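Local atomic coordinates of PA1221 (Pseudomonas aeruginosa, PDB entry 4DG8), a protein that belongs to the ANL clan of AMP-binding enzymes, holds adenosine monophosphate in this model, and also carries a phosphopantetheine attachment site region in its sequence. Residues A[188-192]-A[314-318]; A[23-28]-A[161-165]; A[127-133]-A[141-147]; A[33-37]-A[55-59]; A[272-276]-A[295-300]. All blocks are in the same frame, centred on the assembly; numbering follows the deposited sequence.

Interaction 1 is the innermost of the five, about 11 Å from the centre of the chain; the side chain of F317 is about 7 Å from adenosine monophosphate. Interaction 2 touches it, since T190 OG1 lies 2.7 Å from P27 O, a probable hydrogen bond. Interaction 4 is nested along the chain inside the loop that interaction 2 closes, and their nearest atoms are about 5 Å apart. Interaction 3 is nested there too, but its nearest atoms stay about 15 Å from interaction 2. Along the chain, interaction 5 is nested inside the loop closed by interaction 1, but its nearest atoms are about 15 Å away. Interactions 3 and 5 have centres about 40 Å apart.

Interaction 1. Residues A[188-192]-A[314-318]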
# COMPACT_ATOMS: atom_id res chain seq x y z
N GLY A 188 -7.50 0.90 12.04
CA GLY A 188 -7.24 1.54 10.76
C GLY A 188 -7.82 0.68 9.64
O GLY A 188 -8.42 1.18 8.66
N ILE A 189 -7.68 -0.63 9.82
CA ILE A 189 -8.22 -1.59 8.85
C ILE A 189 -9.74 -1.68 8.85
O ILE A 189 -10.36 -1.65 7.77
CB ILE A 189 -7.66 -3.01 9.09
CG1 ILE A 189 -6.14 -3.00 8.94
CG2 ILE A 189 -8.28 -3.97 8.09
CD1 ILE A 189 -5.49 -4.35 9.23
N THR A 190 -10.35 -1.83 10.03
CA THR A 190 -11.81 -1.99 10.08
C THR A 190 -12.51 -0.67 9.73
O THR A 190 -13.57 -0.68 9.10
CB THR A 190 -12.34 -2.56 11.43
OG1 THR A 190 -11.99 -1.69 12.50
CG2 THR A 190 -11.76 -3.97 11.71
N ARG A 191 -11.90 0.47 10.07
CA ARG A 191 -12.46 1.76 9.67
C ARG A 191 -12.36 1.90 8.15
O ARG A 191 -13.29 2.39 7.51
CB ARG A 191 -11.82 2.96 10.40
CG ARG A 191 -10.49 3.50 9.79
CD ARG A 191 -10.81 4.41 8.59
NE ARG A 191 -9.79 5.41 8.27
CZ ARG A 191 -8.65 5.14 7.61
NH1 ARG A 191 -8.35 3.89 7.25
NH2 ARG A 191 -7.80 6.12 7.35
N LEU A 192 -11.25 1.43 7.58
CA LEU A 192 -11.11 1.46 6.13
C LEU A 192 -12.21 0.66 5.43
O LEU A 192 -12.78 1.11 4.42
CB LEU A 192 -9.72 0.91 5.69
CG LEU A 192 -9.52 0.75 4.17
CD1 LEU A 192 -9.56 2.12 3.48
CD2 LEU A 192 -8.24 -0.01 3.82
N ASN A 314 -1.81 7.03 7.38
CA ASN A 314 -3.26 7.06 7.58
C ASN A 314 -4.00 5.80 7.09
O ASN A 314 -5.18 5.87 6.74
CB ASN A 314 -3.91 8.39 7.21
CG ASN A 314 -5.32 8.57 7.82
OD1 ASN A 314 -5.61 8.11 8.94
ND2 ASN A 314 -6.20 9.24 7.08
N THR A 315 -3.25 4.73 6.90
CA THR A 315 -3.83 3.42 6.58
C THR A 315 -4.61 3.38 5.26
O THR A 315 -5.84 3.44 5.26
CB THR A 315 -4.71 2.87 7.75
OG1 THR A 315 -4.02 3.04 9.00
CG2 THR A 315 -5.02 1.35 7.53
N THR A 316 -3.89 3.26 4.13
CA THR A 316 -4.56 3.14 2.83
C THR A 316 -5.18 4.43 2.29
O THR A 316 -4.59 5.07 1.41
CB THR A 316 -5.52 1.95 2.77
OG1 THR A 316 -4.85 0.79 3.27
CG2 THR A 316 -5.98 1.69 1.33
N PHE A 317 -6.45 4.68 2.59
CA PHE A 317 -7.11 5.88 2.09
C PHE A 317 -7.34 6.94 3.16
O PHE A 317 -7.59 6.64 4.33
CB PHE A 317 -8.49 5.53 1.50
CG PHE A 317 -8.42 4.69 0.27
CD1 PHE A 317 -7.33 4.77 -0.59
CD2 PHE A 317 -9.49 3.85 -0.07
CE1 PHE A 317 -7.29 4.01 -1.75
CE2 PHE A 317 -9.44 3.09 -1.22
CZ PHE A 317 -8.34 3.16 -2.05
N THR A 318 -7.29 8.18 2.72
CA THR A 318 -7.60 9.34 3.53
C THR A 318 -8.86 9.98 2.93
O THR A 318 -9.84 10.22 3.63
CB THR A 318 -6.42 10.32 3.62
OG1 THR A 318 -5.35 9.68 4.34
CG2 THR A 318 -6.81 11.57 4.37
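L192 lies against the loop 314-318. Its CD2 is 3.5 Å from T316 CB, and its CD1 is 3.9 Å from F317 CD2. One helical turn back, G188 gives T315 room: T315 CG2 sits 3.6 Å from G188 C, and a CB on G188 would clash with T315 OG1. The polar anchor is R191. Its chi1 is p, unusual within a helix. R191 NH2 donates to N314 O at 2.7 Å and R191 NH1 to T315 O at 3.2 Å, so one guanidinium binds two successive carbonyls. R191 NH1 makes a weak bond back to G188 O at 3.1 Å. T315 and T316 have positive phi, 63° and 74°. The F317 side chain is about 7 Å from the bound adenosine monophosphate. This buried contact ties helix 186-193 to the 304-309/319-322 connection of the AMP-binding enzyme region. Around it, R191 NE bonds T342 OG1 and T315 OG1 bonds G369 O. I189 packs on strand 166-172, and helix 217-226 takes I189, T316 and F317.

Interaction 2. Residues A[23-28]-A[161-165]; sequences LYAHPT and FAADQ
A type I beta turn, A162 to Q165, docks against the loop that leads into helix 29-39. Segment 23-28 starts with a 3-10 turn, 23-25, closed by H26 N to L23 O at 3.1 Å. It then extends through H26, P27 and T28 (psi 145° to 160°). T28 is the N-cap of the helix: its OG1 bonds A31 N. The CA atoms of T28 and A163 are 4.5 Å apart, and those of L23 and D164 are 6.4 Å apart. F161 is extended (phi/psi -159/162) with chi1 p. Its O lies 3.6 Å from T28 CG2, and its CD1 lies 4.1 Å from the same methyl. A162 (-99/177) puts its CB 3.8 Å from Y24 CE1, at the edge of the ring. A163 (-70/-7) is the knob of the contact. Its CB points into the bend of 23-28, 3.2 Å from H26 O, 3.7 Å from L23 O and 4.0 Å from P27 O. D164 (-81/-8, chi1 p) accepts a hydrogen bond on OD2 from Y24 OH at 2.8 Å; Y24 has chi1 m. L23 CD2 packs 4.2 Å from D164 CA. Both segments lean on helix 186-193, where A163 and Q165 make backbone bonds to A187 and H186. Q165 turns extended toward strand 166-172, and its N closes the turn on A162 O at 2.9 Å.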
# COMPACT_ATOMS: atom_id res chain seq x y z
N LEU A 23 -10.50 5.41 17.65
CA LEU A 23 -10.09 4.04 17.34
C LEU A 23 -10.99 2.99 17.99
O LEU A 23 -11.32 1.98 17.36
CB LEU A 23 -8.63 3.79 17.73
CG LEU A 23 -7.60 4.13 16.66
CD1 LEU A 23 -7.37 5.64 16.60
CD2 LEU A 23 -6.29 3.42 16.94
N TYR A 24 -11.39 3.22 19.23
CA TYR A 24 -12.19 2.25 19.98
C TYR A 24 -13.63 2.15 19.49
O TYR A 24 -14.41 1.33 20.00
CB TYR A 24 -12.13 2.54 21.48
CG TYR A 24 -10.70 2.55 21.95
CD1 TYR A 24 -9.97 1.37 22.00
CD2 TYR A 24 -10.07 3.74 22.30
CE1 TYR A 24 -8.65 1.37 22.40
CE2 TYR A 24 -8.74 3.75 22.70
CZ TYR A 24 -8.04 2.55 22.74
OH TYR A 24 -6.73 2.53 23.14
N ALA A 25 -13.99 2.98 18.52
CA ALA A 25 -15.32 2.92 17.92
C ALA A 25 -15.34 1.89 16.80
O ALA A 25 -16.35 1.68 16.14
CB ALA A 25 -15.74 4.28 17.39
N HIS A 26 -14.20 1.24 16.59
CA HIS A 26 -14.07 0.28 15.51
C HIS A 26 -13.71 -1.08 16.07
O HIS A 26 -13.03 -1.17 17.08
CB HIS A 26 -13.04 0.80 14.48
CG HIS A 26 -13.44 2.10 13.87
ND1 HIS A 26 -14.22 2.19 12.73
CD2 HIS A 26 -13.24 3.38 14.28
CE1 HIS A 26 -14.43 3.46 12.44
NE2 HIS A 26 -13.85 4.20 13.36
N PRO A 27 -14.22 -2.15 15.45
CA PRO A 27 -13.95 -3.48 16.00
C PRO A 27 -12.55 -3.94 15.61
O PRO A 27 -11.97 -3.39 14.66
CB PRO A 27 -15.03 -4.35 15.34
CG PRO A 27 -15.14 -3.71 13.92
CD PRO A 27 -14.94 -2.21 14.16
N THR A 28 -11.99 -4.91 16.32
CA THR A 28 -10.73 -5.50 15.87
C THR A 28 -10.99 -6.25 14.55
O THR A 28 -12.14 -6.56 14.22
CB THR A 28 -10.14 -6.47 16.90
OG1 THR A 28 -10.94 -7.66 16.94
CG2 THR A 28 -10.07 -5.83 18.32
N PHE A 161 -7.51 -8.16 23.08
CA PHE A 161 -6.94 -6.86 22.76
C PHE A 161 -8.01 -5.99 22.15
O PHE A 161 -9.04 -6.48 21.70
CB PHE A 161 -5.73 -7.00 21.82
CG PHE A 161 -5.98 -7.87 20.60
CD1 PHE A 161 -6.47 -7.32 19.43
CD2 PHE A 161 -5.70 -9.24 20.64
CE1 PHE A 161 -6.68 -8.13 18.30
CE2 PHE A 161 -5.92 -10.05 19.53
CZ PHE A 161 -6.41 -9.50 18.36
N ALA A 162 -7.75 -4.68 22.14
CA ALA A 162 -8.64 -3.71 21.52
C ALA A 162 -8.14 -3.32 20.13
O ALA A 162 -7.07 -3.75 19.71
CB ALA A 162 -8.77 -2.47 22.41
N ALA A 163 -8.90 -2.48 19.45
CA ALA A 163 -8.67 -2.16 18.05
C ALA A 163 -7.41 -1.31 17.86
O ALA A 163 -6.98 -1.04 16.72
CB ALA A 163 -9.89 -1.47 17.47
N ASP A 164 -6.82 -0.89 18.97
CA ASP A 164 -5.56 -0.18 18.94
C ASP A 164 -4.36 -1.13 18.80
O ASP A 164 -3.25 -0.68 18.60
CB ASP A 164 -5.40 0.71 20.18
CG ASP A 164 -5.37 -0.08 21.48
OD1 ASP A 164 -5.82 -1.24 21.50
OD2 ASP A 164 -4.91 0.48 22.49
N GLN A 165 -4.60 -2.44 18.89
CA GLN A 165 -3.53 -3.40 18.66
C GLN A 165 -2.95 -3.20 17.25
O GLN A 165 -3.69 -2.94 16.29
CB GLN A 165 -4.07 -4.83 18.76
CG GLN A 165 -2.99 -5.89 18.95
CD GLN A 165 -2.40 -5.86 20.36
OE1 GLN A 165 -2.77 -5.02 21.17
NE2 GLN A 165 -1.48 -6.76 20.64

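Interaction 3. Residues A[127-133]-A[141-147]; sequences LILDCST and LPCVPVR
Two parallel strands, 127-130 and 143-145, pair at the edge of a mixed sheet. Their axes approach to 4.7 Å at 29°. I128 pairs with C143, L129 with V144 and D130 with P145. The bonds are I128 N to P142 O (2.6 Å), V144 N to I128 O (2.9 Å), D130 N to V144 O (2.8 Å) and V146 N to D130 O (2.9 Å). P142 centres an inverse gamma turn just before the strand. On one face V144 is the bump: chi1 m sets CG1 3.5 Å from L127 CD1 and CG2 3.5 Å from L129 CD2, so it fills the hollow between the two leucines. Beyond it V146 CG1 sits 3.7 Å from C131 SG. On the face of I128, C143 SG lies 3.8 Å from I128 CB, and L141 CB is 4.2 Å from I128 CD1. D130 OD1 makes an Asx turn with S132 N at 2.9 Å and also takes S132 OG at 2.6 Å. T133 CG2 lies over a face of the R147 guanidinium, 3.7 Å from NH2. R147 NH1 and NH2 both donate to C131 O, at 2.8 and 3.0 Å. Its charge thus meets a carbonyl here, and the ion pair to E89 is long and weak.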
# COMPACT_ATOMS: atom_id res chain seq x y z
N LEU A 127 10.08 -14.10 13.52
CA LEU A 127 9.97 -15.32 12.75
C LEU A 127 9.32 -14.98 11.41
O LEU A 127 8.46 -14.09 11.32
CB LEU A 127 9.11 -16.32 13.54
CG LEU A 127 8.76 -17.63 12.83
CD1 LEU A 127 10.05 -18.34 12.43
CD2 LEU A 127 7.92 -18.52 13.73
N ILE A 128 9.70 -15.71 10.36
CA ILE A 128 9.11 -15.46 9.06
C ILE A 128 8.41 -16.72 8.57
O ILE A 128 9.02 -17.79 8.48
CB ILE A 128 10.17 -15.02 8.02
CG1 ILE A 128 10.82 -13.69 8.43
CG2 ILE A 128 9.53 -14.92 6.61
CD1 ILE A 128 12.05 -13.35 7.60
N LEU A 129 7.13 -16.58 8.23
CA LEU A 129 6.36 -17.73 7.75
C LEU A 129 6.55 -17.85 6.26
O LEU A 129 6.07 -17.01 5.51
CB LEU A 129 4.88 -17.52 8.07
CG LEU A 129 4.56 -17.48 9.56
CD1 LEU A 129 3.07 -17.25 9.77
CD2 LEU A 129 5.01 -18.79 10.21
N ASP A 130 7.23 -18.90 5.81
CA ASP A 130 7.57 -19.03 4.40
C ASP A 130 6.46 -19.79 3.71
O ASP A 130 6.24 -20.96 4.00
CB ASP A 130 8.89 -19.80 4.24
CG ASP A 130 9.36 -19.87 2.79
OD1 ASP A 130 8.56 -19.61 1.88
OD2 ASP A 130 10.54 -20.19 2.56
N CYS A 131 5.72 -19.11 2.83
CA CYS A 131 4.61 -19.75 2.12
C CYS A 131 4.95 -20.21 0.72
O CYS A 131 4.08 -20.73 0.03
CB CYS A 131 3.38 -18.84 2.06
SG CYS A 131 2.70 -18.43 3.66
N SER A 132 6.18 -20.00 0.27
CA SER A 132 6.54 -20.37 -1.10
C SER A 132 6.38 -21.87 -1.30
O SER A 132 6.49 -22.65 -0.35
CB SER A 132 7.96 -19.93 -1.44
OG SER A 132 8.90 -20.51 -0.55
N THR A 133 6.08 -22.27 -2.51
CA THR A 133 6.03 -23.70 -2.79
C THR A 133 7.44 -24.20 -3.06
O THR A 133 7.83 -25.27 -2.60
CB THR A 133 5.12 -24.00 -3.98
OG1 THR A 133 5.63 -23.33 -5.14
CG2 THR A 133 3.71 -23.50 -3.69
N LEU A 141 18.05 -15.89 8.10
CA LEU A 141 16.85 -15.25 8.64
C LEU A 141 15.95 -16.32 9.25
O LEU A 141 15.99 -17.47 8.84
CB LEU A 141 16.10 -14.49 7.55
CG LEU A 141 16.84 -13.33 6.87
CD1 LEU A 141 16.18 -12.97 5.54
CD2 LEU A 141 16.94 -12.11 7.77
N PRO A 142 15.15 -15.94 10.26
CA PRO A 142 14.37 -16.94 11.01
C PRO A 142 13.09 -17.36 10.28
O PRO A 142 12.03 -16.81 10.55
CB PRO A 142 14.06 -16.23 12.34
CG PRO A 142 14.09 -14.76 12.01
CD PRO A 142 15.04 -14.58 10.83
N CYS A 143 13.21 -18.30 9.34
CA CYS A 143 12.10 -18.75 8.50
C CYS A 143 11.64 -20.14 8.86
O CYS A 143 12.44 -20.98 9.22
CB CYS A 143 12.53 -18.82 7.03
SG CYS A 143 12.52 -17.29 6.13
N VAL A 144 10.34 -20.37 8.73
CA VAL A 144 9.79 -21.72 8.85
C VAL A 144 8.88 -22.02 7.66
O VAL A 144 8.16 -21.13 7.20
CB VAL A 144 9.02 -21.92 10.16
CG1 VAL A 144 9.94 -21.71 11.34
CG2 VAL A 144 7.81 -20.97 10.25
N PRO A 145 8.94 -23.26 7.15
CA PRO A 145 8.08 -23.65 6.03
C PRO A 145 6.64 -23.76 6.52
O PRO A 145 6.37 -24.49 7.46
CB PRO A 145 8.61 -25.04 5.65
CG PRO A 145 9.19 -25.58 6.93
CD PRO A 145 9.70 -24.39 7.71
N VAL A 146 5.72 -23.10 5.85
CA VAL A 146 4.39 -22.98 6.42
C VAL A 146 3.58 -24.28 6.23
O VAL A 146 2.69 -24.56 7.01
CB VAL A 146 3.63 -21.75 5.89
CG1 VAL A 146 2.97 -22.06 4.54
CG2 VAL A 146 2.60 -21.30 6.91
N ARG A 147 3.92 -25.06 5.21
CA ARG A 147 3.23 -26.31 4.95
C ARG A 147 3.79 -27.43 5.81
O ARG A 147 3.21 -28.50 5.93
CB ARG A 147 3.33 -26.66 3.45
CG ARG A 147 2.45 -25.79 2.56
CD ARG A 147 2.70 -25.98 1.07
NE ARG A 147 2.05 -24.91 0.31
CZ ARG A 147 2.55 -23.69 0.18
NH1 ARG A 147 3.72 -23.39 0.74
NH2 ARG A 147 1.90 -22.76 -0.52

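Interaction 4. Residues A[33-37]-A[55-59]; sequences FSEMA and YRQLL
Two helical segments, 33-37 and 55-59, pack together; their N-to-C directions are 137° apart, with axes 9.9 Å apart at closest approach. The CA atoms of A37 and Y55 are the nearest, at 5.1 Å. No hydrogen bond spans the contact; it is apolar packing. F33 comes first. With chi1 t and chi2 87°, its ring reaches across to three residues of the other helix. F33 CE1 is 3.7 Å from Y55 CD2, CZ is 3.8 Å from L58 CD2, and CE2 is 4.0 Å from L59 CB, which meets the ring edge. The F33 and Y55 rings are tilted by 29° with centroids 5.5 Å apart. They are slid apart and barely overlap. M36 has its CB 4.1 Å from Y55 CE2, while chi1 m and chi2 m lead its end away. A37 is small, and Y55 packs against it: A37 CA is 3.9 Å from Y55 CB, and A37 CB is 4.0 Å from L59 CD2. On the facing helix Y55 has chi1 m, and L58 and L59 both have chi1 t and chi2 p. The contact closes a helix, beta hairpin, helix unit, in which strands 44-48 and 51-54 join the two helices. Y55 OH bonds G230 O. L58 packs on strand 44-48 and helix 88-99, and F33 touches L226 of helix 217-226 and L95 of helix 88-99.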
# COMPACT_ATOMS: atom_id res chain seq x y z
N PHE A 33 -14.08 -10.29 11.43
CA PHE A 33 -13.94 -11.53 10.69
C PHE A 33 -14.74 -12.66 11.34
O PHE A 33 -15.38 -13.44 10.64
CB PHE A 33 -12.48 -11.98 10.48
CG PHE A 33 -12.38 -13.24 9.68
CD1 PHE A 33 -12.33 -13.20 8.30
CD2 PHE A 33 -12.44 -14.48 10.31
CE1 PHE A 33 -12.29 -14.38 7.55
CE2 PHE A 33 -12.40 -15.67 9.57
CZ PHE A 33 -12.32 -15.62 8.20
N SER A 34 -14.71 -12.74 12.66
CA SER A 34 -15.43 -13.81 13.33
C SER A 34 -16.93 -13.68 13.11
O SER A 34 -17.64 -14.68 12.95
CB SER A 34 -15.10 -13.81 14.83
OG SER A 34 -13.80 -14.31 15.05
N GLU A 35 -17.40 -12.43 13.12
CA GLU A 35 -18.81 -12.16 12.87
C GLU A 35 -19.20 -12.69 11.47
O GLU A 35 -20.20 -13.41 11.31
CB GLU A 35 -19.06 -10.65 12.98
CG GLU A 35 -20.50 -10.23 12.74
CD GLU A 35 -20.69 -8.71 12.70
OE1 GLU A 35 -19.72 -7.97 12.96
OE2 GLU A 35 -21.82 -8.27 12.39
N MET A 36 -18.39 -12.34 10.48
CA MET A 36 -18.62 -12.77 9.11
C MET A 36 -18.59 -14.29 8.98
O MET A 36 -19.41 -14.87 8.28
CB MET A 36 -17.59 -12.14 8.15
CG MET A 36 -17.70 -10.61 8.00
SD MET A 36 -19.25 -10.06 7.28
CE MET A 36 -20.24 -9.74 8.76
N ALA A 37 -17.65 -14.94 9.67
CA ALA A 37 -17.54 -16.40 9.54
C ALA A 37 -18.71 -17.10 10.20
O ALA A 37 -19.12 -18.19 9.78
CB ALA A 37 -16.22 -16.90 10.12
N TYR A 55 -15.47 -19.54 4.54
CA TYR A 55 -15.16 -18.84 5.78
C TYR A 55 -14.80 -19.78 6.92
O TYR A 55 -13.76 -19.60 7.54
CB TYR A 55 -16.28 -17.87 6.17
CG TYR A 55 -16.13 -16.53 5.48
CD1 TYR A 55 -16.55 -16.36 4.17
CD2 TYR A 55 -15.51 -15.46 6.12
CE1 TYR A 55 -16.39 -15.14 3.51
CE2 TYR A 55 -15.34 -14.22 5.47
CZ TYR A 55 -15.78 -14.08 4.17
OH TYR A 55 -15.63 -12.89 3.52
N ARG A 56 -15.64 -20.78 7.18
CA ARG A 56 -15.35 -21.75 8.23
C ARG A 56 -13.98 -22.44 8.02
O ARG A 56 -13.20 -22.54 8.95
CB ARG A 56 -16.48 -22.77 8.39
CG ARG A 56 -16.36 -23.69 9.62
N GLN A 57 -13.69 -22.91 6.81
CA GLN A 57 -12.40 -23.55 6.58
C GLN A 57 -11.25 -22.57 6.84
O GLN A 57 -10.24 -22.94 7.43
CB GLN A 57 -12.29 -24.10 5.16
CG GLN A 57 -13.51 -24.92 4.76
CD GLN A 57 -13.48 -25.37 3.31
OE1 GLN A 57 -13.41 -24.56 2.39
NE2 GLN A 57 -13.54 -26.69 3.11
N LEU A 58 -11.41 -21.32 6.40
CA LEU A 58 -10.39 -20.29 6.60
C LEU A 58 -10.15 -20.07 8.09
O LEU A 58 -9.00 -20.10 8.54
CB LEU A 58 -10.78 -18.97 5.92
CG LEU A 58 -9.73 -17.87 6.06
CD1 LEU A 58 -8.33 -18.41 5.71
CD2 LEU A 58 -10.05 -16.62 5.26
N LEU A 59 -11.23 -19.90 8.85
CA LEU A 59 -11.17 -19.73 10.29
C LEU A 59 -10.53 -20.93 11.00
O LEU A 59 -9.69 -20.74 11.86
CB LEU A 59 -12.57 -19.43 10.87
CG LEU A 59 -12.69 -19.18 12.38
CD1 LEU A 59 -11.82 -18.03 12.83
CD2 LEU A 59 -14.14 -18.94 12.80

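Interaction 5. Residues A[272-276]-A[295-300]; sequences PDCLG and RALLRH
H300, P272 and D273 carry this contact. H300 is the first residue to leave helical phi/psi after helix 290-299 (-126/80). Its chi1 is m and chi2 is -87°, which carries the ring to the other segment. H300 NE2 donates to P272 O at 2.7 Å. L275 CB lies over a ring face as a CH-pi contact, 4.3 Å from the centroid of the H300 ring, and G276 N is 3.5 Å from H300 CE1. P272 opens the 3-10 segment 272-275, and its CA is 6.2 Å from that of A296. P272 CD rests over the R295 guanidinium, 3.9 Å from R295 NH2; R295 NH1 bonds D269 O. The fold here is beta-alpha-beta: helix 290-299 links the parallel neighbouring strands 280-284 and 304-309, and the 3-10 turn lies in the connection from helix 261-270 to strand 280-284. D273 has chi1 m and forms a salt bridge with R299. R299 NE donates to D273 OD1 at 2.7 Å, and R299 NH2 gives a weak bond to D273 OD2 at 3.4 Å. R299 has chi1 t and chi2 p; D273 OD1 lies at the edge of its guanidinium, near the plane. Within the turn G276 N bonds D273 O at 3.0 Å, and in the helix H300 N bonds A296 O at 2.9 Å. L275 CD1 approaches A296 CB at 4.3 Å, and A296 also packs on F264 and V268 of helix 261-270.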
# COMPACT_ATOMS: atom_id res chain seq x y z
N PRO A 272 -9.27 -1.37 -23.21
CA PRO A 272 -10.19 -0.81 -22.22
C PRO A 272 -11.35 -1.76 -21.92
O PRO A 272 -11.92 -1.65 -20.84
CB PRO A 272 -10.70 0.47 -22.89
CG PRO A 272 -10.52 0.23 -24.34
CD PRO A 272 -9.25 -0.57 -24.45
N ASP A 273 -11.69 -2.67 -22.84
CA ASP A 273 -12.72 -3.65 -22.53
C ASP A 273 -12.29 -4.67 -21.48
O ASP A 273 -13.14 -5.43 -20.99
CB ASP A 273 -13.21 -4.40 -23.79
CG ASP A 273 -14.13 -3.55 -24.67
OD1 ASP A 273 -14.58 -2.46 -24.22
OD2 ASP A 273 -14.43 -3.98 -25.80
N CYS A 274 -11.01 -4.72 -21.09
CA CYS A 274 -10.62 -5.71 -20.07
C CYS A 274 -11.23 -5.42 -18.69
O CYS A 274 -11.22 -6.27 -17.80
CB CYS A 274 -9.10 -5.89 -19.97
SG CYS A 274 -8.22 -4.59 -19.10
N LEU A 275 -11.77 -4.23 -18.53
CA LEU A 275 -12.40 -3.87 -17.27
C LEU A 275 -13.83 -4.41 -17.17
O LEU A 275 -14.41 -4.45 -16.08
CB LEU A 275 -12.41 -2.36 -17.09
CG LEU A 275 -11.03 -1.71 -17.21
CD1 LEU A 275 -11.17 -0.19 -17.12
CD2 LEU A 275 -10.03 -2.28 -16.18
N GLY A 276 -14.39 -4.83 -18.31
CA GLY A 276 -15.78 -5.27 -18.36
C GLY A 276 -16.09 -6.32 -17.30
O GLY A 276 -15.34 -7.28 -17.13
N ARG A 295 -11.46 7.85 -21.13
CA ARG A 295 -11.57 6.72 -22.04
C ARG A 295 -12.29 5.51 -21.36
O ARG A 295 -13.19 4.86 -21.94
CB ARG A 295 -10.20 6.33 -22.59
CG ARG A 295 -10.27 5.39 -23.77
CD ARG A 295 -8.90 5.04 -24.36
NE ARG A 295 -9.08 4.08 -25.45
CZ ARG A 295 -8.15 3.23 -25.86
NH1 ARG A 295 -6.95 3.25 -25.31
NH2 ARG A 295 -8.42 2.38 -26.83
N ALA A 296 -11.91 5.26 -20.10
CA ALA A 296 -12.51 4.17 -19.35
C ALA A 296 -14.02 4.38 -19.15
O ALA A 296 -14.82 3.52 -19.53
CB ALA A 296 -11.80 3.95 -17.99
N LEU A 297 -14.41 5.52 -18.58
CA LEU A 297 -15.81 5.74 -18.24
C LEU A 297 -16.73 5.86 -19.46
O LEU A 297 -17.89 5.43 -19.42
CB LEU A 297 -15.98 6.92 -17.28
CG LEU A 297 -15.39 6.60 -15.91
CD1 LEU A 297 -15.67 7.72 -14.93
CD2 LEU A 297 -15.95 5.28 -15.39
N LEU A 298 -16.19 6.44 -20.53
CA LEU A 298 -16.95 6.52 -21.78
C LEU A 298 -17.16 5.12 -22.37
O LEU A 298 -18.15 4.89 -23.04
CB LEU A 298 -16.26 7.44 -22.80
CG LEU A 298 -16.29 8.92 -22.38
CD1 LEU A 298 -15.48 9.81 -23.34
CD2 LEU A 298 -17.74 9.40 -22.28
N ARG A 299 -16.24 4.19 -22.11
CA ARG A 299 -16.48 2.80 -22.52
C ARG A 299 -17.40 2.00 -21.56
O ARG A 299 -18.16 1.12 -21.98
CB ARG A 299 -15.15 2.07 -22.74
CG ARG A 299 -15.26 0.71 -23.40
CD ARG A 299 -15.93 0.80 -24.76
NE ARG A 299 -16.16 -0.52 -25.32
CZ ARG A 299 -17.00 -0.79 -26.32
NH1 ARG A 299 -17.72 0.18 -26.87
NH2 ARG A 299 -17.12 -2.04 -26.75
N HIS A 300 -17.32 2.29 -20.26
CA HIS A 300 -18.08 1.58 -19.23
C HIS A 300 -18.86 2.57 -18.39
O HIS A 300 -18.43 2.93 -17.30
CB HIS A 300 -17.13 0.81 -18.30
CG HIS A 300 -16.17 -0.09 -19.03
ND1 HIS A 300 -16.47 -1.38 -19.38
CD2 HIS A 300 -14.91 0.14 -19.49
CE1 HIS A 300 -15.45 -1.92 -20.02
NE2 HIS A 300 -14.49 -1.01 -20.10